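Local atomic coordinates of Dbv8 protein (Nonomuraea, PDB entry 4MFZ), a protein that probably transfers a long aliphatic acyl chain from an acyl-CoA such as decanoyl-CoA to an amino group during glycopeptide antibiotic synthesis, as a GNAT-family N-acyltransferase. Residues Asp150-Thr155 against Glu241-Glu246; Leu199-Ala204 against Pro211-His216; Asp231-Ala236 against Gly334-Pro339. One frame throughout, in Å; residues are numbered along the deposited sequence.

In the fold
Along the chain, contact 2 is nested inside the loop closed by contact 1, contact 3 opens only after contact 2 has closed, and contacts 1 and 3 cross, their segments alternating. Contacts 1 and 3 share helix 226-243: its last turn meets Asp150-Thr155 of the N-acyltransferase N-terminal region, while an earlier turn meets the C-terminus. Their centres lie about 16 Å apart. The centre of contact 2 lies about 14 Å from that of contact 1 and about 10 Å from that of contact 3, and the hairpin touches both, through Phe244 against Leu203 and through a probable hydrogen bond between Tyr201 and Ser232. One helix thus ties the acyl-CoA-binding GNAT sheet to the N-terminal region.

Contact 1. Residues Asp150-Thr155 against Glu241-Glu246; sequences DIPEAT and ERHFPE
Ile151 packs against His243 and Phe244, and Pro152 against His243, where the turn between helices 130-148 and 153-160 meets the end of helix 226-243. The apolar part centres on one methyl group: CD1 of Ile151 lies over a face of the His243 imidazole, 4.3 Å from the ring centroid and 28° off its normal, a CH-pi contact. The same CD1 sits 3.8 Å from Phe244 CE1, touching both aromatic side chains. CG of Arg242 stands over the centre of the opposite face, so the imidazole is held between the two side chains, and CD of Pro152 is 3.9 Å from its NE2.

The polar part is carried by the backbone. Asp150, with positive phi, closes helix 130-148 in a Schellman motif, and its O comes to 3.0 Å from a ring carbon, His243 CE1, while ND1 is hydrogen-bonded to the O of Arg149, one residue earlier. His243 CG is anti to its own carbonyl carbon (chi1 -56°), which carries the ring across to this turn. Two successive carbonyls therefore meet neighbouring atoms of the imidazole; the bond from Arg149 probably fixes the ring's rotation, and Ile151 packs on the plane thus set.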
# COMPACT_ATOMS: atom_id res chain seq x y z
N ASP A 150 11.72 1.71 19.24
CA ASP A 150 11.80 0.36 19.79
C ASP A 150 10.82 -0.64 19.15
O ASP A 150 10.36 -1.57 19.82
CB ASP A 150 11.70 0.38 21.34
CG ASP A 150 12.90 1.05 21.99
OD1 ASP A 150 14.05 0.60 21.74
OD2 ASP A 150 12.72 2.05 22.74
N ILE A 151 10.52 -0.45 17.87
CA ILE A 151 9.67 -1.40 17.16
C ILE A 151 10.39 -2.74 17.16
O ILE A 151 11.53 -2.81 16.74
CB ILE A 151 9.36 -1.00 15.69
CG1 ILE A 151 8.93 0.47 15.59
CG2 ILE A 151 8.33 -1.94 15.08
CD1 ILE A 151 7.58 0.80 16.19
N PRO A 152 9.73 -3.81 17.62
CA PRO A 152 10.41 -5.11 17.56
C PRO A 152 10.86 -5.51 16.13
O PRO A 152 10.20 -5.17 15.16
CB PRO A 152 9.35 -6.08 18.10
CG PRO A 152 8.44 -5.22 18.93
CD PRO A 152 8.36 -3.93 18.15
N GLU A 153 11.96 -6.25 16.02
CA GLU A 153 12.49 -6.64 14.72
C GLU A 153 11.46 -7.40 13.86
O GLU A 153 11.32 -7.13 12.67
CB GLU A 153 13.80 -7.43 14.91
CG GLU A 153 14.65 -7.58 13.66
CD GLU A 153 15.29 -6.26 13.17
OE1 GLU A 153 15.27 -5.19 13.88
OE2 GLU A 153 15.83 -6.29 12.04
N ALA A 154 10.73 -8.32 14.47
CA ALA A 154 9.70 -9.09 13.78
C ALA A 154 8.58 -8.23 13.18
O ALA A 154 8.12 -8.51 12.06
CB ALA A 154 9.09 -10.13 14.72
N THR A 155 8.13 -7.21 13.90
CA THR A 155 7.06 -6.40 13.33
C THR A 155 7.55 -5.51 12.18
O THR A 155 6.83 -5.32 11.21
CB THR A 155 6.12 -5.74 14.39
OG1 THR A 155 6.17 -4.32 14.34
CG2 THR A 155 6.36 -6.31 15.77
N GLU A 241 0.43 2.83 21.92
CA GLU A 241 0.68 3.54 23.17
C GLU A 241 2.13 3.34 23.60
O GLU A 241 2.80 4.27 24.06
CB GLU A 241 -0.30 3.05 24.25
CG GLU A 241 0.07 3.46 25.67
CD GLU A 241 0.02 4.97 25.92
OE1 GLU A 241 0.63 5.41 26.92
OE2 GLU A 241 -0.61 5.71 25.12
N ARG A 242 2.62 2.11 23.46
CA ARG A 242 4.01 1.83 23.75
C ARG A 242 4.96 2.59 22.80
O ARG A 242 5.97 3.14 23.25
CB ARG A 242 4.28 0.33 23.69
CG ARG A 242 5.73 -0.04 23.92
CD ARG A 242 5.96 -1.53 23.74
NE ARG A 242 5.55 -2.30 24.91
CZ ARG A 242 6.30 -2.46 26.00
NH1 ARG A 242 7.50 -1.91 26.08
NH2 ARG A 242 5.84 -3.18 27.03
N HIS A 243 4.65 2.60 21.50
CA HIS A 243 5.63 3.10 20.52
C HIS A 243 5.36 4.48 19.96
O HIS A 243 6.29 5.12 19.45
CB HIS A 243 5.82 2.11 19.39
CG HIS A 243 6.22 0.73 19.84
ND1 HIS A 243 7.46 0.45 20.31
CD2 HIS A 243 5.50 -0.47 19.88
CE1 HIS A 243 7.54 -0.86 20.63
NE2 HIS A 243 6.34 -1.43 20.37
N PHE A 244 4.10 4.92 20.00
CA PHE A 244 3.70 6.25 19.48
C PHE A 244 2.77 6.93 20.48
O PHE A 244 1.66 7.32 20.11
CB PHE A 244 3.04 6.13 18.10
CG PHE A 244 3.96 5.54 17.06
CD1 PHE A 244 4.09 4.16 16.93
CD2 PHE A 244 4.74 6.37 16.26
CE1 PHE A 244 4.97 3.62 15.99
CE2 PHE A 244 5.61 5.83 15.32
CZ PHE A 244 5.74 4.46 15.20
N PRO A 245 3.21 7.06 21.75
CA PRO A 245 2.35 7.70 22.75
C PRO A 245 1.81 9.07 22.32
O PRO A 245 0.71 9.41 22.74
CB PRO A 245 3.25 7.84 24.00
CG PRO A 245 4.65 7.48 23.54
CD PRO A 245 4.49 6.61 22.33
N GLU A 246 2.54 9.80 21.46
CA GLU A 246 2.13 11.14 20.98
C GLU A 246 0.87 11.11 20.14
O GLU A 246 0.17 12.12 20.03
CB GLU A 246 3.18 11.82 20.07
CG GLU A 246 4.57 11.24 20.03
CD GLU A 246 4.66 9.96 19.23
OE1 GLU A 246 4.24 9.92 18.04
OE2 GLU A 246 5.17 8.99 19.79

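Contact 2. Residues Leu199-Ala204 against Pro211-His216; sequences LQYNLA and PVLGLH. With MFK (decanoyl-CoA), chain B.
The antiparallel beta hairpin of strands 199-205 and 211-216 belongs to the mixed sheet of the GNAT-like C-terminal domain, and its end at His216 reaches the bound decanoyl-CoA. Three hydrogen-bonded pairs, Gln200 with His216, Asn202 with Gly214 and Ala204 with Val212, join the strands. The N of Asn202 donates to Gly214 O at 2.8 Å, and Gly214 N returns the bond to Asn202 O; both donors lie in the carbonyl planes. By contrast, Gln200 N meets His216 O nearly head-on, with a C=O...N angle of 163°. Between the pairs, CA-H groups also approach carbonyls, Tyr201 CA lying 3.2 Å from Gly214 O.

One face carries Tyr201, Leu203, Leu213 and Leu215. CD1 of Leu215 comes 3.5 Å from Tyr201 CE2, the two side chains running side by side in the same direction, and it also meets Leu199 CD1 at 4.1 Å. Leu213 CD1 crosses to Tyr201 CD2, 3.9 Å away. The phenol hydroxyl is hydrogen-bonded to Ser232 of helix 226-243, which packs on this face. On the other face Ala204 CB rests 3.9 Å from Val212 CG1, and Gln200, whose NE2 is hydrogen-bonded to Gln162 OE1, passes His216 at about a right angle, the amide and ring planes 63° apart.

At the ligand, Leu215 O is 3.4 Å from acyl carbon CBZ and His216 CA is 3.2 Å from thioester oxygen OAL, while Ile217 N donates a hydrogen bond to the ligand. Packing of the apolar face, together with the Tyr201 hydroxyl bond to Ser232, thus joins the hairpin to helix 226-243, and paired backbone bonds running up to His216 set its end beside the thioester and the first carbons of the acyl chain.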
# COMPACT_ATOMS: atom_id res chain seq x y z
N LEU A 199 -3.47 -7.84 10.41
CA LEU A 199 -4.04 -6.56 10.01
C LEU A 199 -2.98 -5.47 9.98
O LEU A 199 -1.97 -5.57 10.69
CB LEU A 199 -5.18 -6.15 10.98
CG LEU A 199 -6.32 -7.13 11.26
CD1 LEU A 199 -7.40 -6.48 12.13
CD2 LEU A 199 -6.98 -7.66 10.01
N GLN A 200 -3.24 -4.43 9.18
CA GLN A 200 -2.36 -3.25 9.08
C GLN A 200 -3.04 -1.99 9.64
O GLN A 200 -4.25 -1.81 9.53
CB GLN A 200 -1.95 -2.97 7.63
CG GLN A 200 -0.94 -3.92 6.98
CD GLN A 200 -0.81 -3.68 5.47
OE1 GLN A 200 -1.75 -3.19 4.83
NE2 GLN A 200 0.33 -4.04 4.90
N TYR A 201 -2.27 -1.11 10.26
CA TYR A 201 -2.83 0.08 10.87
C TYR A 201 -1.97 1.25 10.42
O TYR A 201 -0.75 1.16 10.51
CB TYR A 201 -2.76 -0.02 12.39
CG TYR A 201 -3.47 -1.22 12.94
CD1 TYR A 201 -2.79 -2.44 13.11
CD2 TYR A 201 -4.83 -1.16 13.28
CE1 TYR A 201 -3.46 -3.56 13.59
CE2 TYR A 201 -5.50 -2.27 13.78
CZ TYR A 201 -4.81 -3.47 13.94
OH TYR A 201 -5.49 -4.56 14.42
N ASN A 202 -2.59 2.33 9.96
CA ASN A 202 -1.82 3.54 9.71
C ASN A 202 -2.20 4.68 10.65
O ASN A 202 -3.35 4.86 11.00
CB ASN A 202 -1.86 3.96 8.25
CG ASN A 202 -3.21 4.45 7.82
OD1 ASN A 202 -4.16 3.66 7.72
ND2 ASN A 202 -3.29 5.75 7.50
N LEU A 203 -1.19 5.42 11.06
CA LEU A 203 -1.37 6.51 11.99
C LEU A 203 -1.89 7.68 11.18
O LEU A 203 -1.14 8.29 10.45
CB LEU A 203 -0.01 6.85 12.59
CG LEU A 203 0.65 5.75 13.44
CD1 LEU A 203 2.15 5.73 13.24
CD2 LEU A 203 0.33 5.92 14.93
N ALA A 204 -3.18 7.97 11.31
CA ALA A 204 -3.83 9.02 10.51
C ALA A 204 -4.38 10.15 11.39
O ALA A 204 -4.31 10.08 12.62
CB ALA A 204 -4.96 8.40 9.68
N PRO A 211 -6.52 12.35 16.20
CA PRO A 211 -5.81 11.13 15.79
C PRO A 211 -6.76 9.94 15.57
O PRO A 211 -7.75 9.77 16.31
CB PRO A 211 -4.86 10.87 16.96
CG PRO A 211 -5.42 11.67 18.12
CD PRO A 211 -6.03 12.88 17.49
N VAL A 212 -6.50 9.14 14.54
CA VAL A 212 -7.29 7.93 14.26
C VAL A 212 -6.39 6.84 13.63
O VAL A 212 -5.35 7.17 13.04
CB VAL A 212 -8.53 8.26 13.37
CG1 VAL A 212 -8.16 8.68 11.95
CG2 VAL A 212 -9.52 7.12 13.37
N LEU A 213 -6.76 5.57 13.77
CA LEU A 213 -6.03 4.50 13.10
C LEU A 213 -6.75 4.10 11.83
O LEU A 213 -7.91 3.73 11.89
CB LEU A 213 -5.87 3.25 14.00
CG LEU A 213 -4.99 3.25 15.25
CD1 LEU A 213 -4.89 1.82 15.75
CD2 LEU A 213 -3.60 3.82 15.00
N GLY A 214 -6.08 4.18 10.68
CA GLY A 214 -6.67 3.63 9.47
C GLY A 214 -6.43 2.13 9.53
O GLY A 214 -5.31 1.71 9.79
N LEU A 215 -7.47 1.32 9.35
CA LEU A 215 -7.32 -0.13 9.43
C LEU A 215 -7.42 -0.68 8.03
O LEU A 215 -8.30 -0.26 7.29
CB LEU A 215 -8.39 -0.76 10.36
CG LEU A 215 -8.21 -2.24 10.74
CD1 LEU A 215 -8.61 -2.54 12.18
CD2 LEU A 215 -8.97 -3.14 9.78
N HIS A 216 -6.49 -1.56 7.64
CA HIS A 216 -6.46 -2.17 6.30
C HIS A 216 -6.23 -3.67 6.38
O HIS A 216 -5.40 -4.15 7.19
CB HIS A 216 -5.40 -1.52 5.41
CG HIS A 216 -5.67 -0.05 5.15
ND1 HIS A 216 -6.05 0.42 3.94
CD2 HIS A 216 -5.64 1.06 6.01
CE1 HIS A 216 -6.23 1.77 4.01
NE2 HIS A 216 -5.98 2.16 5.28
CCG MFK B . -14.72 -8.01 8.48
CCF MFK B . -14.67 -6.93 9.55
CCE MFK B . -13.71 -5.83 9.13
CCD MFK B . -14.44 -4.91 8.17
CCC MFK B . -13.73 -3.57 8.19
CCB MFK B . -13.14 -3.29 6.82
CCA MFK B . -12.76 -1.82 6.79
CBZ MFK B . -11.25 -1.73 6.67
CAK MFK B . -10.89 -1.16 5.31
CAJ MFK B . -10.09 -2.21 4.51
OAL MFK B . -9.31 -3.00 5.06
SAI MFK B . -10.38 -2.13 2.78
CAH MFK B . -9.37 -3.54 2.15
CAG MFK B . -10.00 -4.90 2.46
NAF MFK B . -9.06 -5.92 1.99
CAE MFK B . -9.38 -6.84 1.05
OAM MFK B . -10.49 -6.95 0.54
CAD MFK B . -8.23 -7.81 0.68
CAC MFK B . -8.78 -8.95 -0.20
NAB MFK B . -9.87 -9.67 0.48
CAA MFK B . -9.59 -10.81 1.13
OAO MFK B . -8.45 -11.29 1.19
CAN MFK B . -10.78 -11.54 1.78
OAU MFK B . -12.04 -11.00 1.31
CAP MFK B . -10.72 -11.54 3.33
CAR MFK B . -10.68 -10.11 3.84
CAS MFK B . -9.50 -12.28 3.87
CAQ MFK B . -11.98 -12.22 3.86
OAT MFK B . -12.00 -13.54 3.36
PAV MFK B . -12.67 -14.76 4.17
OAX MFK B . -12.16 -14.83 5.55
OAW MFK B . -12.58 -15.98 3.30
OAY MFK B . -14.18 -14.19 4.17
PAZ MFK B . -15.54 -15.00 4.42
OBA MFK B . -16.63 -13.90 4.73
OBB MFK B . -15.46 -16.00 5.50
O5' MFK B . -15.99 -15.52 2.96
C5' MFK B . -17.18 -16.23 2.73
C4' MFK B . -17.20 -16.62 1.24
O4' MFK B . -16.71 -15.57 0.32
C3' MFK B . -16.29 -17.79 0.97
O3' MFK B . -16.86 -18.52 -0.12
PBV MFK B . -16.94 -20.14 -0.02
OBW MFK B . -15.43 -20.56 -0.20
OBY MFK B . -17.82 -20.56 -1.32
OBX MFK B . -17.40 -20.68 1.26
C2' MFK B . -15.00 -17.09 0.57
O2' MFK B . -14.10 -17.91 -0.15
C1' MFK B . -15.51 -16.01 -0.34
N9 MFK B . -14.54 -14.88 -0.43
C8 MFK B . -14.31 -13.95 0.51
N7 MFK B . -13.38 -13.11 0.04
C5 MFK B . -13.08 -13.49 -1.22
C4 MFK B . -13.80 -14.58 -1.49
N3 MFK B . -13.73 -15.16 -2.70
C2 MFK B . -12.79 -14.75 -3.77
N1 MFK B . -12.05 -13.54 -3.35
C6 MFK B . -12.23 -12.99 -2.14
N6 MFK B . -11.54 -11.90 -1.82

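Contact 3. Residues Asp231-Ala236 against Gly334-Pro339; sequences DSLRRA and GRIELP
Leu233 and Pro339 meet where a turn of helix 226-243 faces the end of the polypeptide, which leaves strand 330-337 after Glu337 and ends beside the helix. The backbones come nearest at Arg234 and Pro339, whose CA atoms are 5.8 Å apart, and no direct hydrogen bond joins the two segments. Two waters bridge them instead. One donates to Leu233 O and, at 2.6 Å, to Pro339 O; the second donates to Arg234 O and, at 2.8 Å, to the same Pro339 O. A single oxygen of the terminal carboxylate thereby accepts two bonds, while the waters also serve successive carbonyls of the helix.

Leu233 makes most of the side-chain contact. Its chi1 of -175°, with CG anti to the backbone N, brings the end of the side chain up to the C-terminal residues, and it touches three of them, two through CD1. That methyl meets Leu338 CD2 at 3.5 Å in an oblique crossing and reaches Ile336 CD1 tip to tip at 3.8 Å. Leu233 CG packs on the proline ring, 3.9 Å from Pro339 CG, the two side chains crossing at about a right angle. CG of Arg234 comes 4.4 Å from Pro339 CG, but the rest of that side chain leads off from the ring.

Arg237, on the next turn of the helix, donates from NH1 to Leu338 O, and the same nitrogen forms a long, weak ion pair with Pro339 OXT. The C-terminus is thus attached to the helix by three means: the packing of Leu233, the Arg237 bond to Leu338 O, and a water-bridged carboxylate whose negative charge is probably eased by water and by Arg237.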
# COMPACT_ATOMS: atom_id res chain seq x y z
N ASP A 231 -7.03 -11.22 17.69
CA ASP A 231 -5.70 -11.16 18.26
C ASP A 231 -4.95 -9.87 17.81
O ASP A 231 -4.25 -9.24 18.61
CB ASP A 231 -4.88 -12.41 17.94
CG ASP A 231 -3.60 -12.46 18.75
OD1 ASP A 231 -3.68 -12.85 19.94
OD2 ASP A 231 -2.53 -12.08 18.20
N SER A 232 -5.08 -9.51 16.53
CA SER A 232 -4.51 -8.27 16.01
C SER A 232 -5.19 -7.04 16.64
O SER A 232 -4.51 -6.17 17.16
CB SER A 232 -4.65 -8.17 14.49
OG SER A 232 -4.04 -6.94 14.06
N LEU A 233 -6.51 -6.98 16.56
CA LEU A 233 -7.28 -5.84 17.05
C LEU A 233 -6.96 -5.53 18.53
O LEU A 233 -6.73 -4.38 18.88
CB LEU A 233 -8.77 -6.02 16.81
CG LEU A 233 -9.67 -4.84 17.17
CD1 LEU A 233 -9.42 -3.65 16.27
CD2 LEU A 233 -11.13 -5.21 17.10
N ARG A 234 -6.88 -6.56 19.38
CA ARG A 234 -6.46 -6.35 20.81
C ARG A 234 -5.05 -5.82 21.05
O ARG A 234 -4.80 -5.17 22.09
CB ARG A 234 -6.69 -7.62 21.64
CG ARG A 234 -8.18 -7.85 21.96
CD ARG A 234 -8.43 -8.88 23.07
NE ARG A 234 -7.75 -10.13 22.73
CZ ARG A 234 -6.53 -10.45 23.17
NH1 ARG A 234 -5.87 -9.63 23.99
NH2 ARG A 234 -5.96 -11.59 22.78
N ARG A 235 -4.11 -6.09 20.13
CA ARG A 235 -2.74 -5.61 20.24
C ARG A 235 -2.55 -4.13 19.79
O ARG A 235 -1.54 -3.51 20.13
CB ARG A 235 -1.78 -6.50 19.40
CG ARG A 235 -1.43 -7.88 19.98
CD ARG A 235 -0.71 -8.75 18.93
NE ARG A 235 0.58 -8.18 18.51
CZ ARG A 235 1.15 -8.32 17.31
NH1 ARG A 235 0.57 -9.04 16.31
NH2 ARG A 235 2.34 -7.74 17.10
N ALA A 236 -3.48 -3.60 19.01
CA ALA A 236 -3.31 -2.28 18.37
C ALA A 236 -3.11 -1.18 19.39
O ALA A 236 -2.06 -0.56 19.41
CB ALA A 236 -4.48 -1.95 17.46
N GLY A 334 -16.85 3.04 7.90
CA GLY A 334 -17.22 2.57 9.22
C GLY A 334 -16.18 2.98 10.24
O GLY A 334 -15.10 3.41 9.86
N ARG A 335 -16.50 2.83 11.53
CA ARG A 335 -15.53 3.00 12.62
C ARG A 335 -15.67 1.92 13.69
O ARG A 335 -16.76 1.41 13.91
CB ARG A 335 -15.72 4.33 13.36
CG ARG A 335 -15.70 5.61 12.56
CD ARG A 335 -16.18 6.75 13.46
NE ARG A 335 -17.29 6.30 14.32
CZ ARG A 335 -17.36 6.42 15.64
NH1 ARG A 335 -16.40 7.03 16.32
NH2 ARG A 335 -18.41 5.93 16.29
N ILE A 336 -14.57 1.64 14.39
CA ILE A 336 -14.57 1.05 15.73
C ILE A 336 -14.20 2.12 16.82
O ILE A 336 -13.47 3.03 16.48
CB ILE A 336 -13.46 -0.04 15.80
CG1 ILE A 336 -13.61 -1.10 14.71
CG2 ILE A 336 -13.47 -0.72 17.15
CD1 ILE A 336 -12.34 -1.92 14.52
N GLU A 337 -14.63 1.97 18.10
CA GLU A 337 -13.82 2.41 19.34
C GLU A 337 -12.99 1.30 20.17
O GLU A 337 -13.57 0.39 20.80
CB GLU A 337 -14.63 3.27 20.28
CG GLU A 337 -14.13 3.12 21.73
CD GLU A 337 -13.84 4.45 22.42
OE1 GLU A 337 -14.77 5.28 22.50
OE2 GLU A 337 -12.69 4.66 22.91
N LEU A 338 -11.65 1.42 20.18
CA LEU A 338 -10.75 0.24 20.29
C LEU A 338 -10.61 -0.47 21.63
O LEU A 338 -10.60 0.19 22.67
CB LEU A 338 -9.35 0.57 19.77
CG LEU A 338 -9.20 0.91 18.30
CD1 LEU A 338 -7.94 1.72 18.10
CD2 LEU A 338 -9.19 -0.37 17.48
N PRO A 339 -10.47 -1.82 21.59
CA PRO A 339 -10.40 -2.62 22.82
C PRO A 339 -9.06 -2.45 23.51
O PRO A 339 -7.96 -2.48 22.92
CB PRO A 339 -10.59 -4.07 22.32
CG PRO A 339 -10.09 -4.05 20.92
CD PRO A 339 -10.38 -2.66 20.38
OXT PRO A 339 -9.05 -2.27 24.72
O HOH W 1 -6.86 -2.21 20.62
O HOH W 2 -6.10 -4.19 24.15